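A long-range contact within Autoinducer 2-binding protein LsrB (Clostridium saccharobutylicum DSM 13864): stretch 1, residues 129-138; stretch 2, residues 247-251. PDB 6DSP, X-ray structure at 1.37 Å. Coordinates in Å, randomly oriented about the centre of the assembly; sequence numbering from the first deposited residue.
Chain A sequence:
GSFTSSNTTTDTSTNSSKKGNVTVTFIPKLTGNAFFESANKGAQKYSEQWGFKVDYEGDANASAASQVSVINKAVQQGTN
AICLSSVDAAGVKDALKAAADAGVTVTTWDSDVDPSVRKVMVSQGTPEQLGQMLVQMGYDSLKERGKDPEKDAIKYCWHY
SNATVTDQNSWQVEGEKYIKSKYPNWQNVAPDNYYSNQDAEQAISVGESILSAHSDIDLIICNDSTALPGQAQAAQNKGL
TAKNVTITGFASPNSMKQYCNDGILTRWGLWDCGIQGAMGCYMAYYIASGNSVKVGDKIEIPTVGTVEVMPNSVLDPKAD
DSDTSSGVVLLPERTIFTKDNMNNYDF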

ATOM      1  N   GLN A 129      -3.338 -12.586  -0.616  1.00 18.26           N
ATOM      2  CA  GLN A 129      -4.387 -12.085   0.276  1.00 18.24           C
ATOM      3  C   GLN A 129      -4.957 -10.780  -0.259  1.00 16.09           C
ATOM      4  O   GLN A 129      -6.178 -10.571  -0.286  1.00 16.65           O
ATOM      5  N   LEU A 130      -4.073  -9.853  -0.631  1.00 15.17           N
ATOM      6  CA  LEU A 130      -4.525  -8.510  -0.970  1.00 14.89           C
ATOM      7  C   LEU A 130      -5.143  -8.476  -2.362  1.00 14.66           C
ATOM      8  O   LEU A 130      -6.180  -7.828  -2.562  1.00 14.64           O
ATOM      9  N   GLY A 131      -4.561  -9.207  -3.329  1.00 14.22           N
ATOM     10  CA  GLY A 131      -5.202  -9.298  -4.629  1.00 15.07           C
ATOM     11  C   GLY A 131      -6.593  -9.906  -4.553  1.00 15.15           C
ATOM     12  O   GLY A 131      -7.537  -9.393  -5.162  1.00 15.92           O
ATOM     13  N   GLN A 132      -6.749 -10.984  -3.764  1.00 15.59           N
ATOM     14  CA  GLN A 132      -8.062 -11.619  -3.639  1.00 16.66           C
ATOM     15  C   GLN A 132      -9.034 -10.726  -2.867  1.00 15.72           C
ATOM     16  O   GLN A 132     -10.219 -10.667  -3.197  1.00 16.50           O
ATOM     17  N   MET A 133      -8.540 -10.001  -1.842  1.00 14.95           N
ATOM     18  CA  MET A 133      -9.395  -9.063  -1.126  1.00 15.00           C
ATOM     19  C   MET A 133      -9.968  -8.021  -2.076  1.00 14.25           C
ATOM     20  O   MET A 133     -11.169  -7.719  -2.009  1.00 14.42           O
ATOM     21  N   LEU A 134      -9.136  -7.461  -2.970  1.00 13.87           N
ATOM     22  CA  LEU A 134      -9.624  -6.469  -3.933  1.00 13.65           C
ATOM     23  C   LEU A 134     -10.734  -7.041  -4.801  1.00 14.18           C
ATOM     24  O   LEU A 134     -11.803  -6.421  -4.961  1.00 14.75           O
ATOM     25  N   VAL A 135     -10.506  -8.231  -5.358  1.00 14.05           N
ATOM     26  CA  VAL A 135     -11.500  -8.844  -6.228  1.00 15.01           C
ATOM     27  C   VAL A 135     -12.775  -9.160  -5.457  1.00 15.42           C
ATOM     28  O   VAL A 135     -13.885  -8.943  -5.967  1.00 15.90           O
ATOM     29  N   GLN A 136     -12.640  -9.654  -4.212  1.00 15.72           N
ATOM     30  CA  GLN A 136     -13.819 -10.009  -3.420  1.00 16.54           C
ATOM     31  C   GLN A 136     -14.655  -8.786  -3.074  1.00 15.64           C
ATOM     32  O   GLN A 136     -15.889  -8.846  -3.086  1.00 16.25           O
ATOM     33  N   MET A 137     -14.006  -7.660  -2.742  1.00 15.29           N
ATOM     34  CA  MET A 137     -14.780  -6.444  -2.502  1.00 14.93           C
ATOM     35  C   MET A 137     -15.529  -6.037  -3.749  1.00 14.83           C
ATOM     36  O   MET A 137     -16.695  -5.642  -3.671  1.00 15.30           O
ATOM     37  N   GLY A 138     -14.876  -6.135  -4.909  1.00 13.62           N
ATOM     38  CA  GLY A 138     -15.548  -5.818  -6.164  1.00 14.43           C
ATOM     39  C   GLY A 138     -16.724  -6.735  -6.420  1.00 14.81           C
ATOM     40  O   GLY A 138     -17.807  -6.274  -6.789  1.00 14.50           O
ATOM     41  N   ILE A 247     -16.762   0.774  -8.027  1.00 13.06           N
ATOM     42  CA  ILE A 247     -15.399   1.219  -7.775  1.00 13.43           C
ATOM     43  C   ILE A 247     -15.003   0.678  -6.414  1.00 13.74           C
ATOM     44  O   ILE A 247     -15.756   0.826  -5.448  1.00 14.27           O
ATOM     45  N   THR A 248     -13.828   0.055  -6.337  1.00 13.54           N
ATOM     46  CA  THR A 248     -13.311  -0.352  -5.039  1.00 13.24           C
ATOM     47  C   THR A 248     -11.806  -0.190  -5.079  1.00 12.38           C
ATOM     48  O   THR A 248     -11.247   0.206  -6.106  1.00 13.39           O
ATOM     49  N   GLY A 249     -11.144  -0.470  -3.961  1.00 12.35           N
ATOM     50  CA  GLY A 249      -9.715  -0.244  -3.902  1.00 12.51           C
ATOM     51  C   GLY A 249      -9.268  -0.089  -2.470  1.00 12.16           C
ATOM     52  O   GLY A 249      -9.956  -0.514  -1.542  1.00 12.94           O
ATOM     53  N   PHE A 250      -8.082   0.506  -2.316  1.00 12.33           N
ATOM     54  CA  PHE A 250      -7.481   0.709  -1.004  1.00 11.99           C
ATOM     55  C   PHE A 250      -7.293   2.200  -0.722  1.00 12.04           C
ATOM     56  O   PHE A 250      -6.651   2.908  -1.522  1.00 12.91           O
ATOM     57  N   ALA A 251      -7.753   2.652   0.451  1.00 12.13           N
ATOM     58  CA  ALA A 251      -7.470   4.010   0.910  1.00 13.10           C
ATOM     59  C   ALA A 251      -7.852   4.096   2.373  1.00 14.01           C
ATOM     60  O   ALA A 251      -8.717   3.355   2.847  1.00 14.96           O
TER

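Packing of the helix 129-138 against the strand 247-249 and the loop residues that follow it, two segments of one chain whose touching residues lie at least 110 positions apart in sequence. Helix and strand run nearly antiparallel, at 158°, with their axes 7.9 Å apart at closest approach, and the contact buries 344 Å² in all. Its apolar centre is the ring of Phe250, the residue most covered by the opposite stretch. The CA-to-CB bond of Phe250 points sideways, but chi1 in the m well (-70°) swings the ring to the helix, and chi2 of -34° sets the tilt of its plane; four helix side chains meet it. Leu134 lies over one face: its CD2 sits 3.7 Å from the centroid of the Phe250 ring and only 10° off the ring normal, a CH-pi contact, while Leu134 CG comes to 3.5 Å from Phe250 CZ. Leu134 is m at chi1 and t at chi2, and although its CA-to-CB bond also points sideways, these rotamers bring the end of the side chain nearer to the strand side. One turn earlier, Leu130 repeats the same m, t conformation and places CD2 3.7 Å from Phe250 CZ, in an oblique approach to the ring. Met133 points toward the other stretch with chi1, chi2 and chi3 all t; the first two place SD at the ring edge, 3.9 Å from Phe250 CE1 and 5.1 Å from the Phe250 ring centroid, 75° off the normal, a sulfur-aromatic contact. Met137, also pointing toward the strand, has chi angles m, t and m; its terminal methyl CE reaches Phe250 CE1 at 4.1 Å, again obliquely.

Moving outward, two helix side chains meet the backbone of Gly249: Leu134 CD2 lies 3.8 Å from Gly249 CA, and Met137 CE lies 3.5 Å from Gly249 O. A CB on Gly249 would point away from the helix, and at phi/psi of 157/-161° it would be jammed against the carbonyl oxygen of the preceding residue, so the local backbone by itself calls for glycine. Thr248 points toward the helix with chi1 t (-166°). Its methyl CG2 rests against helix backbone, 3.8 Å from Leu134 O and 3.8 Å from Gly138 N. Those two backbone atoms are already paired with each other, Gly138 N donating to Leu134 O at 3.1 Å, so the methyl packs beside a satisfied helical hydrogen bond. Gly138 has no side chain; an ideal CB would point sideways and lie 3.9 Å from Thr248 CG2, a normal contact distance and not a clash.

The polar edge is slight. Thr248 OG1 lies 3.5 Å from Met137 CB, a van der Waals contact, and finds its hydrogen bond elsewhere in the structure. No hydrogen bond crosses between the stretches; the contacts are van der Waals packing, with the CH-pi and sulfur-aromatic approaches at Phe250. Ile247 and Val135 point away, while Gln129, Gln132 and Gln136 remain out of reach.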

ATOM      1  CB  GLN A 129      -3.808 -11.775   1.676  1.00 21.41           C
ATOM      2  CG  GLN A 129      -3.587 -12.923   2.622  1.00 24.36           C
ATOM      3  CD  GLN A 129      -3.067 -12.388   3.950  1.00 25.34           C
ATOM      4  OE1 GLN A 129      -2.135 -11.543   4.005  1.00 22.99           O
ATOM      5  NE2 GLN A 129      -3.671 -12.848   5.028  1.00 27.89           N
ATOM      6  CB  LEU A 130      -3.366  -7.511  -0.823  1.00 14.42           C
ATOM      7  CG  LEU A 130      -2.955  -7.303   0.639  1.00 15.12           C
ATOM      8  CD1 LEU A 130      -1.558  -6.729   0.764  1.00 16.34           C
ATOM      9  CD2 LEU A 130      -3.976  -6.402   1.344  1.00 16.17           C
ATOM     10  CB  GLN A 132      -7.884 -12.980  -2.985  1.00 19.33           C
ATOM     11  CG  GLN A 132      -7.148 -13.902  -3.931  1.00 23.49           C
ATOM     12  CD  GLN A 132      -6.831 -15.253  -3.376  1.00 27.23           C
ATOM     13  OE1 GLN A 132      -5.923 -15.934  -3.882  1.00 28.77           O
ATOM     14  NE2 GLN A 132      -7.572 -15.677  -2.358  1.00 28.02           N
ATOM     15  CB  MET A 133      -8.577  -8.381  -0.031  1.00 15.85           C
ATOM     16  CG  MET A 133      -9.355  -7.358   0.768  1.00 16.35           C
ATOM     17  SD  MET A 133      -8.171  -6.594   1.904  1.00 16.47           S
ATOM     18  CE  MET A 133      -9.233  -5.372   2.694  1.00 20.03           C
ATOM     19  CB  LEU A 134      -8.463  -5.969  -4.791  1.00 13.39           C
ATOM     20  CG  LEU A 134      -7.515  -5.056  -4.003  1.00 13.49           C
ATOM     21  CD1 LEU A 134      -6.188  -5.082  -4.718  1.00 13.64           C
ATOM     22  CD2 LEU A 134      -8.029  -3.620  -3.924  1.00 14.01           C
ATOM     23  CB  VAL A 135     -10.912 -10.096  -6.905  1.00 15.75           C
ATOM     24  CG1 VAL A 135     -11.991 -10.783  -7.720  1.00 16.11           C
ATOM     25  CG2 VAL A 135      -9.696  -9.711  -7.763  1.00 16.69           C
ATOM     26  CB  GLN A 136     -13.398 -10.739  -2.147  1.00 18.74           C
ATOM     27  CG  GLN A 136     -14.598 -11.184  -1.322  1.00 23.04           C
ATOM     28  CD  GLN A 136     -15.370 -12.304  -2.014  1.00 26.94           C
ATOM     29  OE1 GLN A 136     -14.783 -13.289  -2.475  1.00 29.21           O
ATOM     30  NE2 GLN A 136     -16.685 -12.155  -2.102  1.00 27.65           N
ATOM     31  CB  MET A 137     -13.849  -5.308  -2.089  1.00 15.10           C
ATOM     32  CG  MET A 137     -13.244  -5.492  -0.696  1.00 15.30           C
ATOM     33  SD  MET A 137     -12.400  -4.027  -0.057  1.00 15.30           S
ATOM     34  CE  MET A 137     -11.092  -3.847  -1.237  1.00 14.77           C
ATOM     35  CB  ILE A 247     -15.332   2.755  -7.788  1.00 13.96           C
ATOM     36  CG1 ILE A 247     -15.628   3.287  -9.196  1.00 15.06           C
ATOM     37  CG2 ILE A 247     -13.945   3.232  -7.290  1.00 14.32           C
ATOM     38  CD1 ILE A 247     -16.088   4.727  -9.222  1.00 16.15           C
ATOM     39  CB  THR A 248     -13.736  -1.783  -4.666  1.00 14.36           C
ATOM     40  OG1 THR A 248     -13.492  -1.997  -3.272  1.00 14.71           O
ATOM     41  CG2 THR A 248     -13.024  -2.834  -5.513  1.00 15.36           C
ATOM     42  CB  PHE A 250      -6.103   0.045  -0.935  1.00 12.42           C
ATOM     43  CG  PHE A 250      -6.127  -1.476  -0.934  1.00 12.80           C
ATOM     44  CD1 PHE A 250      -7.167  -2.218  -0.314  1.00 13.02           C
ATOM     45  CD2 PHE A 250      -5.065  -2.169  -1.509  1.00 13.14           C
ATOM     46  CE1 PHE A 250      -7.119  -3.614  -0.296  1.00 13.62           C
ATOM     47  CE2 PHE A 250      -5.008  -3.565  -1.482  1.00 13.43           C
ATOM     48  CZ  PHE A 250      -6.041  -4.285  -0.875  1.00 13.89           C
ATOM     49  CB  ALA A 251      -8.237   5.068   0.099  1.00 13.97           C
TER